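Local coordinates for protein V-type ATP synthase alpha chain (Nanoarchaeum equitans Kin4-M, PDB 5BN3) that belongs to the ATP synthase alpha/beta family as subunit A of a V-type complex and holds adenosine-5'-diphosphate in a P-loop nucleotide-binding domain, at residues 233-238 with 491-496; 489-492 with 497-500; 267-270 with 275-278. One frame throughout, in Å; residues are numbered along the deposited sequence.

Followed from the N terminus, the chain first reaches helix 229-239 of the nucleotide-binding domain, whose residues 233-238 meet 491-496, so contact 1 closes a loop of some 250 residues. Nested inside it is contact 3, a short closure of 267-270 on 275-278 between helix 254-263 and strand 280-285; K238 packs on L267 and L276. Contact 2 opens at 489-492 and closes at 497-500, overlapping the far end of contact 1 and sharing Q491 and D492 with it. S499 joins the two through probable hydrogen bonds to Q235 and A493, while Y500 packs on P270. Contact 1 joins the nucleotide-binding and C-terminal domains beside ADP; contacts 2 and 3 each close a short loop within one of them.

Contact 1: 233-238 with 491-496; sequences NQQIAK and QDAFDE. With ADP (adenosine-5'-diphosphate), chain C.
Q235 of helix 229-239 meets A493 where the loop 491-496 passes the adenine of ADP. Q491 works here through its backbone: its O accepts from ADP N6 at 3.0 Å. D492 has CG anti to its backbone N (chi1 -165°), which brings OD1 round to the N of F494 at 3.0 Å. The donor approaches from above the carboxylate plane, and the bond makes an Asx turn within the type I beta turn from D492 to D495. A493 N donates to ADP N1 at 3.0 Å in a nearly straight bond (172°).

This is the base-binding end of a P-loop nucleotide site: K229 and T230, at the start of the same helix as Q235, are bonded to ADP too. The CB of A493 lies 3.4 Å from Q235 CD and is also close to ADP N6, with the glutamine bent at chi2 (-58°) so that its amide spreads across the methyl group. K238 NZ binds Q235 OE1 at 3.1 Å, nearly in line with the C=O bond, and S499 OG receives Q235 NE2; the two bonds together fix the rotation of the amide. F494 comes next, its CE2 3.4 Å from ADP O2' in an oblique approach, with CD2 beside C2 of the base, and A493 CB stands 4.1 Å above the centre of one face of its ring.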
loop_
_atom_site.group_PDB
_atom_site.type_symbol
_atom_site.label_atom_id
_atom_site.label_comp_id
_atom_site.label_asym_id
_atom_site.label_seq_id
_atom_site.Cartn_x
_atom_site.Cartn_y
_atom_site.Cartn_z
ATOM N N ASN A 233 29.628 -3.473 14.053
ATOM C CA ASN A 233 29.655 -4.644 14.924
ATOM C C ASN A 233 31.056 -5.238 15.062
ATOM O O ASN A 233 31.438 -5.691 16.143
ATOM C CB ASN A 233 28.663 -5.705 14.440
ATOM C CG ASN A 233 27.282 -5.533 15.048
ATOM O OD1 ASN A 233 26.997 -6.057 16.128
ATOM N ND2 ASN A 233 26.417 -4.799 14.358
ATOM N N GLN A 234 31.817 -5.229 13.968
ATOM C CA GLN A 234 33.196 -5.712 13.991
ATOM C C GLN A 234 34.090 -4.809 14.835
ATOM O O GLN A 234 34.993 -5.289 15.518
ATOM C CB GLN A 234 33.755 -5.835 12.568
ATOM C CG GLN A 234 33.218 -7.029 11.784
ATOM C CD GLN A 234 33.751 -7.092 10.363
ATOM O OE1 GLN A 234 34.345 -6.134 9.865
ATOM N NE2 GLN A 234 33.538 -8.225 9.703
ATOM N N GLN A 235 33.840 -3.504 14.777
ATOM C CA GLN A 235 34.559 -2.545 15.614
ATOM C C GLN A 235 34.296 -2.804 17.089
ATOM O O GLN A 235 35.206 -2.740 17.912
ATOM C CB GLN A 235 34.153 -1.111 15.267
ATOM C CG GLN A 235 34.763 -0.592 13.980
ATOM C CD GLN A 235 36.277 -0.634 13.995
ATOM O OE1 GLN A 235 36.891 -1.510 13.386
ATOM N NE2 GLN A 235 36.889 0.318 14.690
ATOM N N ILE A 236 33.039 -3.082 17.419
ATOM C CA ILE A 236 32.682 -3.447 18.781
ATOM C C ILE A 236 33.375 -4.756 19.160
ATOM O O ILE A 236 33.974 -4.855 20.222
ATOM C CB ILE A 236 31.153 -3.583 18.948
ATOM C CG1 ILE A 236 30.473 -2.233 18.695
ATOM C CG2 ILE A 236 30.809 -4.093 20.335
ATOM C CD1 ILE A 236 28.958 -2.295 18.709
ATOM N N ALA A 237 33.310 -5.750 18.279
ATOM C CA ALA A 237 33.971 -7.030 18.526
ATOM C C ALA A 237 35.480 -6.867 18.739
ATOM O O ALA A 237 36.090 -7.624 19.494
ATOM C CB ALA A 237 33.693 -7.990 17.386
ATOM N N LYS A 238 36.072 -5.875 18.075
ATOM C CA LYS A 238 37.503 -5.593 18.205
ATOM C C LYS A 238 37.879 -4.976 19.543
ATOM O O LYS A 238 38.725 -5.503 20.263
ATOM C CB LYS A 238 37.960 -4.623 17.109
ATOM C CG LYS A 238 38.296 -5.240 15.765
ATOM C CD LYS A 238 38.910 -4.178 14.857
ATOM C CE LYS A 238 38.728 -4.510 13.388
ATOM N NZ LYS A 238 39.163 -3.380 12.522
ATOM N N GLN A 491 34.384 8.425 12.942
ATOM C CA GLN A 491 35.497 7.614 13.418
ATOM C C GLN A 491 35.882 6.586 12.357
ATOM O O GLN A 491 35.086 5.711 12.008
ATOM C CB GLN A 491 35.133 6.929 14.740
ATOM C CG GLN A 491 36.296 6.207 15.411
ATOM C CD GLN A 491 36.008 5.838 16.854
ATOM O OE1 GLN A 491 35.066 6.347 17.465
ATOM N NE2 GLN A 491 36.823 4.947 17.408
ATOM N N ASP A 492 37.102 6.708 11.840
ATOM C CA ASP A 492 37.582 5.847 10.762
ATOM C C ASP A 492 38.000 4.483 11.309
ATOM O O ASP A 492 38.998 4.364 12.020
ATOM C CB ASP A 492 38.761 6.512 10.042
ATOM C CG ASP A 492 39.083 5.859 8.709
ATOM O OD1 ASP A 492 38.647 4.713 8.467
ATOM O OD2 ASP A 492 39.787 6.495 7.899
ATOM N N ALA A 493 37.234 3.453 10.964
ATOM C CA ALA A 493 37.495 2.099 11.445
ATOM C C ALA A 493 38.778 1.515 10.867
ATOM O O ALA A 493 39.316 0.540 11.396
ATOM C CB ALA A 493 36.327 1.202 11.111
ATOM N N PHE A 494 39.255 2.102 9.776
ATOM C CA PHE A 494 40.413 1.560 9.075
ATOM C C PHE A 494 41.602 2.518 9.064
ATOM O O PHE A 494 42.463 2.450 8.187
ATOM C CB PHE A 494 40.018 1.133 7.660
ATOM C CG PHE A 494 38.793 0.263 7.625
ATOM C CD1 PHE A 494 38.814 -1.003 8.192
ATOM C CD2 PHE A 494 37.618 0.715 7.046
ATOM C CE1 PHE A 494 37.687 -1.806 8.175
ATOM C CE2 PHE A 494 36.486 -0.084 7.024
ATOM C CZ PHE A 494 36.522 -1.347 7.589
ATOM N N ASP A 495 41.638 3.409 10.050
ATOM C CA ASP A 495 42.828 4.204 10.318
ATOM C C ASP A 495 43.469 3.672 11.593
ATOM O O ASP A 495 42.774 3.413 12.575
ATOM C CB ASP A 495 42.483 5.685 10.479
ATOM C CG ASP A 495 43.708 6.542 10.738
ATOM O OD1 ASP A 495 44.362 6.961 9.758
ATOM O OD2 ASP A 495 44.022 6.801 11.920
ATOM N N GLU A 496 44.788 3.502 11.569
ATOM C CA GLU A 496 45.516 2.884 12.675
ATOM C C GLU A 496 45.355 3.642 13.994
ATOM O O GLU A 496 45.372 3.043 15.070
ATOM C CB GLU A 496 47.000 2.764 12.313
ATOM C CG GLU A 496 47.803 1.847 13.222
ATOM C CD GLU A 496 49.253 1.724 12.790
ATOM O OE1 GLU A 496 49.727 2.597 12.031
ATOM O OE2 GLU A 496 49.917 0.751 13.206
HETATM P PB ADP C . 26.270 -2.939 5.909
HETATM O O1B ADP C . 25.337 -2.033 6.668
HETATM O O2B ADP C . 26.812 -4.093 6.706
HETATM O O3B ADP C . 25.766 -3.304 4.537
HETATM P PA ADP C . 29.086 -2.337 5.910
HETATM O O1A ADP C . 29.321 -2.529 7.379
HETATM O O2A ADP C . 29.509 -3.408 4.939
HETATM O O3A ADP C . 27.536 -1.966 5.654
HETATM O "O5'" ADP C . 29.797 -0.958 5.481
HETATM C "C5'" ADP C . 29.572 -0.417 4.179
HETATM C "C4'" ADP C . 30.768 0.423 3.749
HETATM O "O4'" ADP C . 30.948 1.529 4.643
HETATM C "C3'" ADP C . 32.031 -0.419 3.782
HETATM O "O3'" ADP C . 32.686 -0.340 2.513
HETATM C "C2'" ADP C . 32.884 0.199 4.869
HETATM O "O2'" ADP C . 34.251 0.294 4.468
HETATM C "C1'" ADP C . 32.297 1.580 5.106
HETATM N N9 ADP C . 32.336 1.897 6.554
HETATM C C8 ADP C . 31.380 1.610 7.456
HETATM N N7 ADP C . 31.735 2.037 8.694
HETATM C C5 ADP C . 32.946 2.617 8.592
HETATM C C6 ADP C . 33.894 3.277 9.518
HETATM N N6 ADP C . 33.610 3.410 10.840
HETATM N N1 ADP C . 35.049 3.745 8.992
HETATM C C2 ADP C . 35.341 3.621 7.683
HETATM N N3 ADP C . 34.528 3.033 6.788
HETATM C C4 ADP C . 33.336 2.522 7.177
#

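Contact 2: 489-492 with 497-500; sequences LQQD and NDSY. With ADP (adenosine-5'-diphosphate), chain C.
In the loop that follows helix 472-489 and borders the ADP pocket, Q491 and D492 are tied to D498 and S499, folding the pocket residues back onto the lead-in to helix 503-523. The anchor is the D498 carboxylate. Its CG lies anti to the backbone N (chi1 -161°), which carries the group across to the facing backbone, where OD2 accepts from D492 N at 2.9 Å with an N-H...O angle of 161°. The donor sits well above the carboxylate plane. Two salt bridges occupy the same group, OD2 with R545 NH1 and OD1 with R205 NH2, so the buried acid is probably held in its charged form.

Q491 answers from residues 489-492 with an extended side chain that crosses that of D498 obliquely, its amide plane 24° from the carboxylate plane. NE2 reaches D498 O at 3.0 Å and S499 O at 3.1 Å, both weak, bent bonds, and G203 O is a further acceptor for this nitrogen. The carbon chain is close as well: Q491 CG lies 3.2 Å from D498 O. R205 N bonds to Q491 OE1, so both ends of the amide are engaged. The OG of S499 is bonded to W239 NE1, while its CA approaches D492 O at 3.4 Å in a CA-H...O contact.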
loop_
_atom_site.group_PDB
_atom_site.type_symbol
_atom_site.label_atom_id
_atom_site.label_comp_id
_atom_site.label_asym_id
_atom_site.label_seq_id
_atom_site.Cartn_x
_atom_site.Cartn_y
_atom_site.Cartn_z
ATOM N N LEU A 489 32.071 12.652 16.255
ATOM C CA LEU A 489 31.142 11.583 15.891
ATOM C C LEU A 489 31.741 10.637 14.852
ATOM O O LEU A 489 31.669 9.415 15.002
ATOM C CB LEU A 489 29.818 12.163 15.386
ATOM C CG LEU A 489 29.041 12.998 16.404
ATOM C CD1 LEU A 489 27.742 13.521 15.813
ATOM C CD2 LEU A 489 28.760 12.171 17.637
ATOM N N GLN A 490 32.336 11.202 13.806
ATOM C CA GLN A 490 32.989 10.393 12.782
ATOM C C GLN A 490 34.205 9.677 13.351
ATOM O O GLN A 490 34.962 10.243 14.146
ATOM C CB GLN A 490 33.394 11.255 11.581
ATOM C CG GLN A 490 32.232 11.656 10.680
ATOM C CD GLN A 490 32.671 12.493 9.493
ATOM O OE1 GLN A 490 33.834 12.455 9.087
ATOM N NE2 GLN A 490 31.740 13.255 8.931
ATOM N N GLN A 491 34.384 8.425 12.942
ATOM C CA GLN A 491 35.497 7.614 13.418
ATOM C C GLN A 491 35.882 6.586 12.357
ATOM O O GLN A 491 35.086 5.711 12.008
ATOM C CB GLN A 491 35.133 6.929 14.740
ATOM C CG GLN A 491 36.296 6.207 15.411
ATOM C CD GLN A 491 36.008 5.838 16.854
ATOM O OE1 GLN A 491 35.066 6.347 17.465
ATOM N NE2 GLN A 491 36.823 4.947 17.408
ATOM N N ASP A 492 37.102 6.708 11.840
ATOM C CA ASP A 492 37.582 5.847 10.762
ATOM C C ASP A 492 38.000 4.483 11.309
ATOM O O ASP A 492 38.998 4.364 12.020
ATOM C CB ASP A 492 38.761 6.512 10.042
ATOM C CG ASP A 492 39.083 5.859 8.709
ATOM O OD1 ASP A 492 38.647 4.713 8.467
ATOM O OD2 ASP A 492 39.787 6.495 7.899
ATOM N N ASN A 497 45.192 4.957 13.905
ATOM C CA ASN A 497 45.084 5.790 15.099
ATOM C C ASN A 497 43.646 6.039 15.562
ATOM O O ASN A 497 43.397 6.192 16.755
ATOM C CB ASN A 497 45.799 7.129 14.882
ATOM C CG ASN A 497 47.308 6.985 14.822
ATOM O OD1 ASN A 497 47.889 6.128 15.489
ATOM N ND2 ASN A 497 47.951 7.826 14.022
ATOM N N ASP A 498 42.704 6.081 14.624
ATOM C CA ASP A 498 41.327 6.448 14.960
ATOM C C ASP A 498 40.409 5.251 15.217
ATOM O O ASP A 498 39.355 5.403 15.835
ATOM C CB ASP A 498 40.735 7.346 13.869
ATOM C CG ASP A 498 39.523 8.124 14.346
ATOM O OD1 ASP A 498 39.380 8.331 15.569
ATOM O OD2 ASP A 498 38.714 8.544 13.493
ATOM N N SER A 499 40.812 4.070 14.755
ATOM C CA SER A 499 39.995 2.861 14.893
ATOM C C SER A 499 39.530 2.616 16.328
ATOM O O SER A 499 38.345 2.381 16.573
ATOM C CB SER A 499 40.760 1.643 14.372
ATOM O OG SER A 499 39.983 0.466 14.507
ATOM N N TYR A 500 40.466 2.688 17.269
ATOM C CA TYR A 500 40.146 2.564 18.685
ATOM C C TYR A 500 40.207 3.922 19.375
ATOM O O TYR A 500 41.151 4.690 19.176
ATOM C CB TYR A 500 41.107 1.585 19.363
ATOM C CG TYR A 500 40.968 1.513 20.870
ATOM C CD1 TYR A 500 39.744 1.239 21.462
ATOM C CD2 TYR A 500 42.067 1.698 21.696
ATOM C CE1 TYR A 500 39.613 1.164 22.836
ATOM C CE2 TYR A 500 41.948 1.623 23.073
ATOM C CZ TYR A 500 40.719 1.355 23.635
ATOM O OH TYR A 500 40.587 1.280 25.000
HETATM P PB ADP C . 26.270 -2.939 5.909
HETATM O O1B ADP C . 25.337 -2.033 6.668
HETATM O O2B ADP C . 26.812 -4.093 6.706
HETATM O O3B ADP C . 25.766 -3.304 4.537
HETATM P PA ADP C . 29.086 -2.337 5.910
HETATM O O1A ADP C . 29.321 -2.529 7.379
HETATM O O2A ADP C . 29.509 -3.408 4.939
HETATM O O3A ADP C . 27.536 -1.966 5.654
HETATM O "O5'" ADP C . 29.797 -0.958 5.481
HETATM C "C5'" ADP C . 29.572 -0.417 4.179
HETATM C "C4'" ADP C . 30.768 0.423 3.749
HETATM O "O4'" ADP C . 30.948 1.529 4.643
HETATM C "C3'" ADP C . 32.031 -0.419 3.782
HETATM O "O3'" ADP C . 32.686 -0.340 2.513
HETATM C "C2'" ADP C . 32.884 0.199 4.869
HETATM O "O2'" ADP C . 34.251 0.294 4.468
HETATM C "C1'" ADP C . 32.297 1.580 5.106
HETATM N N9 ADP C . 32.336 1.897 6.554
HETATM C C8 ADP C . 31.380 1.610 7.456
HETATM N N7 ADP C . 31.735 2.037 8.694
HETATM C C5 ADP C . 32.946 2.617 8.592
HETATM C C6 ADP C . 33.894 3.277 9.518
HETATM N N6 ADP C . 33.610 3.410 10.840
HETATM N N1 ADP C . 35.049 3.745 8.992
HETATM C C2 ADP C . 35.341 3.621 7.683
HETATM N N3 ADP C . 34.528 3.033 6.788
HETATM C C4 ADP C . 33.336 2.522 7.177
#

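Contact 3: 267-270 with 275-278; sequences LKDP and PLMY
L267 and L276 meet through both backbone and side chain, and the pair shows how one branched residue can pack against an extended run of three residues. L276 N donates to L267 O at 3.0 Å (155°), and P275 CA approaches the same oxygen at 3.1 Å in a CA-H...O contact. These interactions accompany a single beta bridge between K268 and P275, whose CA atoms are 4.3 Å apart.

Around this link the side chains divide the work. The CG of L276 stands anti to its carbonyl carbon (chi1 -63°), and the fork beyond it sends its two methyls to different residues. CD1 lies 3.6 Å from L267 CB, with L267 CD1 also nearby, whereas CD2 rests 3.6 Å from D269 CA and touches the CB of that aspartate. L276 thus bears on the chain both before and after K268. K268 itself starts away from 275-278 but bends at chi2 (-72°), bringing its CD alongside P275, 4.2 Å from the proline N. Of the D269 side chain, CB is the part that touches L276; its OD1 accepts from the backbone N of K271.

After P275 the chain turns into a short 3-10 segment, where Y278 N bonds to P275 O at 3.2 Å, and then enters strand 280-285, which pairs in parallel with strand 244-250. In sequence the closure connects helix 254-263 to that strand; helix 229-239 packs against it, K238 on L267 and L276, W239 on L276 and P270.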
loop_
_atom_site.group_PDB
_atom_site.type_symbol
_atom_site.label_atom_id
_atom_site.label_comp_id
_atom_site.label_asym_id
_atom_site.label_seq_id
_atom_site.Cartn_x
_atom_site.Cartn_y
_atom_site.Cartn_z
ATOM N N LEU A 267 45.787 -8.162 15.571
ATOM C CA LEU A 267 45.438 -7.047 16.446
ATOM C C LEU A 267 45.639 -7.396 17.914
ATOM O O LEU A 267 45.465 -8.546 18.318
ATOM C CB LEU A 267 43.993 -6.608 16.199
ATOM C CG LEU A 267 43.696 -6.109 14.785
ATOM C CD1 LEU A 267 42.222 -5.788 14.614
ATOM C CD2 LEU A 267 44.542 -4.889 14.465
ATOM N N LYS A 268 46.006 -6.394 18.708
ATOM C CA LYS A 268 46.291 -6.597 20.124
ATOM C C LYS A 268 45.238 -5.940 21.012
ATOM O O LYS A 268 44.869 -4.783 20.802
ATOM C CB LYS A 268 47.679 -6.044 20.463
ATOM C CG LYS A 268 48.822 -6.691 19.689
ATOM C CD LYS A 268 49.079 -8.112 20.170
ATOM C CE LYS A 268 50.157 -8.807 19.348
ATOM N NZ LYS A 268 49.692 -9.129 17.971
ATOM N N ASP A 269 44.756 -6.691 22.000
ATOM C CA ASP A 269 43.834 -6.173 23.008
ATOM C C ASP A 269 44.511 -5.028 23.754
ATOM O O ASP A 269 45.618 -5.186 24.265
ATOM C CB ASP A 269 43.462 -7.294 23.984
ATOM C CG ASP A 269 42.283 -6.945 24.881
ATOM O OD1 ASP A 269 42.050 -5.752 25.167
ATOM O OD2 ASP A 269 41.589 -7.886 25.318
ATOM N N PRO A 270 43.854 -3.858 23.803
ATOM C CA PRO A 270 44.409 -2.699 24.513
ATOM C C PRO A 270 44.346 -2.848 26.033
ATOM O O PRO A 270 44.783 -1.943 26.746
ATOM C CB PRO A 270 43.502 -1.544 24.067
ATOM C CG PRO A 270 42.820 -2.031 22.824
ATOM C CD PRO A 270 42.657 -3.504 23.024
ATOM N N PRO A 275 46.524 -11.028 21.652
ATOM C CA PRO A 275 45.820 -10.850 20.377
ATOM C C PRO A 275 44.313 -11.072 20.516
ATOM O O PRO A 275 43.889 -11.931 21.292
ATOM C CB PRO A 275 46.450 -11.911 19.467
ATOM C CG PRO A 275 47.051 -12.911 20.388
ATOM C CD PRO A 275 47.456 -12.170 21.626
ATOM N N LEU A 276 43.528 -10.300 19.768
ATOM C CA LEU A 276 42.072 -10.301 19.894
ATOM C C LEU A 276 41.438 -11.671 19.686
ATOM O O LEU A 276 40.423 -11.990 20.304
ATOM C CB LEU A 276 41.454 -9.304 18.911
ATOM C CG LEU A 276 41.798 -7.826 19.101
ATOM C CD1 LEU A 276 41.005 -6.962 18.135
ATOM C CD2 LEU A 276 41.520 -7.409 20.523
ATOM N N MET A 277 42.037 -12.477 18.818
ATOM C CA MET A 277 41.467 -13.773 18.464
ATOM C C MET A 277 41.282 -14.703 19.668
ATOM O O MET A 277 40.337 -15.486 19.710
ATOM C CB MET A 277 42.327 -14.450 17.393
ATOM C CG MET A 277 41.567 -15.435 16.529
ATOM S SD MET A 277 40.281 -14.628 15.553
ATOM C CE MET A 277 38.921 -15.769 15.797
ATOM N N TYR A 278 42.168 -14.599 20.653
ATOM C CA TYR A 278 42.140 -15.514 21.792
ATOM C C TYR A 278 40.935 -15.327 22.724
ATOM O O TYR A 278 40.655 -16.195 23.550
ATOM C CB TYR A 278 43.446 -15.430 22.587
ATOM C CG TYR A 278 44.650 -16.011 21.886
ATOM C CD1 TYR A 278 44.506 -16.958 20.882
ATOM C CD2 TYR A 278 45.934 -15.618 22.237
ATOM C CE1 TYR A 278 45.607 -17.493 20.245
ATOM C CE2 TYR A 278 47.041 -16.148 21.604
ATOM C CZ TYR A 278 46.869 -17.085 20.608
ATOM O OH TYR A 278 47.962 -17.622 19.970
#